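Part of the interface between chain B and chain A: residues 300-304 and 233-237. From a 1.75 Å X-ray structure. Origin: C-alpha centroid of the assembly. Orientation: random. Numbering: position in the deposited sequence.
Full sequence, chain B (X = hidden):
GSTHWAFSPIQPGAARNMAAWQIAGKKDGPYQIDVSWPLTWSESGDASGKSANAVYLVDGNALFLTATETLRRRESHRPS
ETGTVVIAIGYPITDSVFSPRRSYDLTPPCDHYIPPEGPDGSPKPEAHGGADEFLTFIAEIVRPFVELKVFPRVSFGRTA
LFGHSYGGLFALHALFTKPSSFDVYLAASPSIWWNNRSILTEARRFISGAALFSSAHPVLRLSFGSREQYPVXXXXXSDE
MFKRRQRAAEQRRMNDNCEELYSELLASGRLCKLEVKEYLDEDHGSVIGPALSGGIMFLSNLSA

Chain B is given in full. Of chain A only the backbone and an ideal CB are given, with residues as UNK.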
# COMPACT_ATOMS: atom_id res chain seq x y z
N SER B 300 6.78 8.42 -10.60
CA SER B 300 7.15 7.57 -11.73
C SER B 300 6.64 8.14 -13.06
O SER B 300 7.36 8.12 -14.07
CB SER B 300 6.66 6.13 -11.51
OG SER B 300 7.28 5.57 -10.36
N ASN B 301 5.42 8.69 -13.06
CA ASN B 301 4.84 9.29 -14.27
C ASN B 301 5.62 10.50 -14.77
O ASN B 301 5.86 10.62 -15.98
CB ASN B 301 3.37 9.67 -14.06
CG ASN B 301 2.47 8.46 -13.94
OD1 ASN B 301 2.82 7.35 -14.36
ND2 ASN B 301 1.29 8.67 -13.36
N LEU B 302 6.04 11.37 -13.85
CA LEU B 302 6.85 12.54 -14.24
C LEU B 302 8.30 12.17 -14.61
O LEU B 302 8.98 12.95 -15.27
CB LEU B 302 6.75 13.66 -13.19
CG LEU B 302 7.30 13.52 -11.77
CD1 LEU B 302 8.77 13.87 -11.70
CD2 LEU B 302 6.53 14.40 -10.79
N SER B 303 8.75 10.98 -14.20
CA SER B 303 10.08 10.45 -14.56
C SER B 303 10.13 9.66 -15.88
O SER B 303 11.22 9.26 -16.31
CB SER B 303 10.61 9.59 -13.42
OG SER B 303 10.58 10.31 -12.21
N ALA B 304 8.98 9.43 -16.51
CA ALA B 304 8.93 8.78 -17.83
C ALA B 304 9.53 9.68 -18.92
O ALA B 304 9.63 10.90 -18.80
CB ALA B 304 7.49 8.42 -18.19
OXT ALA B 304 9.95 9.18 -19.96
N UNK A 233 -4.73 8.44 -21.74
CA UNK A 233 -3.42 8.40 -22.34
C UNK A 233 -2.38 8.99 -21.39
O UNK A 233 -2.58 10.08 -20.85
CB UNK A 233 -3.42 9.15 -23.67
N UNK A 234 -1.30 8.25 -21.17
CA UNK A 234 -0.24 8.71 -20.29
C UNK A 234 0.64 9.71 -21.02
O UNK A 234 0.64 9.76 -22.26
CB UNK A 234 0.59 7.53 -19.78
N UNK A 235 1.37 10.50 -20.25
CA UNK A 235 2.17 11.62 -20.77
C UNK A 235 3.15 11.16 -21.85
O UNK A 235 3.26 11.79 -22.90
CB UNK A 235 2.94 12.30 -19.63
N UNK A 236 3.85 10.06 -21.55
CA UNK A 236 4.76 9.42 -22.49
C UNK A 236 4.13 8.08 -22.88
O UNK A 236 4.19 7.11 -22.12
CB UNK A 236 6.16 9.24 -21.89
N UNK A 237 3.48 8.07 -24.04
CA UNK A 237 2.86 6.86 -24.58
C UNK A 237 2.55 7.09 -26.05
O UNK A 237 2.00 8.14 -26.41
CB UNK A 237 1.59 6.49 -23.81

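Chain B meets chain A with the C-terminal end of its chain. The helix that includes Asn B301 turns backbone carbonyls toward chain A near its end. The chain then stops at Ala B304 with a carboxylate. The surface on offer is therefore rich in acceptors and carries a negative charge, with one small methyl group beside it.

Position 233 is out of reach of chain B. Its ideal CB has nothing of the other stretch within 5.5 Å. The contact sets no demand here, and many side chains would serve. The deposited residue is Arg A233. Its extended side chain serves its own chain: NE and NH2 both donate to O of the residue at 237, at 3.1 and 2.7 Å.

Position 234 has its CA-to-CB bond directed toward chain B, but the ideal CB is again more than 5.5 Å from any atom there. A short side chain would stop short of chain B. The amide of Asn B301 lies in this direction, so a longer polar residue such as Gln, Glu, Lys or Arg would be reasonable. The deposited residue is Gln A234, with chi1 and chi2 both m. Its OE1 comes to 4.1 Å from ND2 of Asn B301. That is too long for a hydrogen bond, so the two amides are neighbours only. The backbone N of Gln A234 donates to OE1 of the residue at 237 at 3.0 Å.

Position 235 points toward chain B, with phi/psi of -55/-47. The ideal CB is 5.0 Å from Asn B301 O. Beyond it lie the carbonyl of Leu B302 and the terminal carboxylate. A long donor is wanted, and a positive charge would suit the chain end. Lys or Arg would fit best; Gln could offer a donor without the charge. The deposited residue is Arg A235. Chi1 and chi2 are t, and chi3 turns to p. NH1 donates to Asn B301 O at 2.9 Å and to Ala B304 O at 2.9 Å, with angles of 157° and 156°. Both acceptors lie at the edge of the guanidinium, near its plane, where its N-H bonds can reach them. One nitrogen thus ties a helix carbonyl to the chain end. Leu B302 O is also close to NH1, at 3.2 Å, but the angle is poor and no hydrogen bond forms.

Position 236 also points toward chain B. The ideal CB is 4.0 Å from Ala B304 CB, so the nearest feature is a methyl group. A small or medium apolar residue such as Ala, Val or Ile would suit it, and Thr is possible beside the carboxylate. The backbone angles, -111/99, are extended and accept a beta-branched residue. The deposited residue is Val A236, chi1 t. Its CG2 packs against Ala B304 CB at 3.8 Å and also lies 3.8 Å from Ala B304 OXT.

Position 237 is out of reach, and chain B does not restrict it. The deposited residue is Glu A237, whose carboxylate accepts the hydrogen bond from Gln A234 N described above.

Chain A (233-237) RQRVE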
# COMPACT_ATOMS: atom_id res chain seq x y z
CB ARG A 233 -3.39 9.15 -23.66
CG ARG A 233 -2.08 8.98 -24.40
CD ARG A 233 -2.22 9.35 -25.86
NE ARG A 233 -0.95 9.16 -26.56
CZ ARG A 233 -0.71 9.55 -27.81
NH1 ARG A 233 -1.65 10.17 -28.53
NH2 ARG A 233 0.49 9.33 -28.34
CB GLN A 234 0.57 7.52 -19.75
CG GLN A 234 -0.27 6.55 -18.92
CD GLN A 234 -1.09 7.24 -17.83
OE1 GLN A 234 -0.54 7.95 -16.97
NE2 GLN A 234 -2.40 7.04 -17.86
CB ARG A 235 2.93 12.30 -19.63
CG ARG A 235 3.66 13.58 -20.04
CD ARG A 235 4.31 14.24 -18.83
NE ARG A 235 5.26 13.35 -18.17
CZ ARG A 235 6.50 13.07 -18.60
NH1 ARG A 235 7.26 12.23 -17.90
NH2 ARG A 235 6.99 13.62 -19.71
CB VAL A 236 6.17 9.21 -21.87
CG1 VAL A 236 7.14 8.69 -22.92
CG2 VAL A 236 6.69 10.50 -21.27
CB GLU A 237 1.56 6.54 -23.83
CG GLU A 237 0.89 5.25 -24.30
CD GLU A 237 -0.30 4.85 -23.45
OE1 GLU A 237 -0.95 5.72 -22.82
OE2 GLU A 237 -0.60 3.64 -23.43
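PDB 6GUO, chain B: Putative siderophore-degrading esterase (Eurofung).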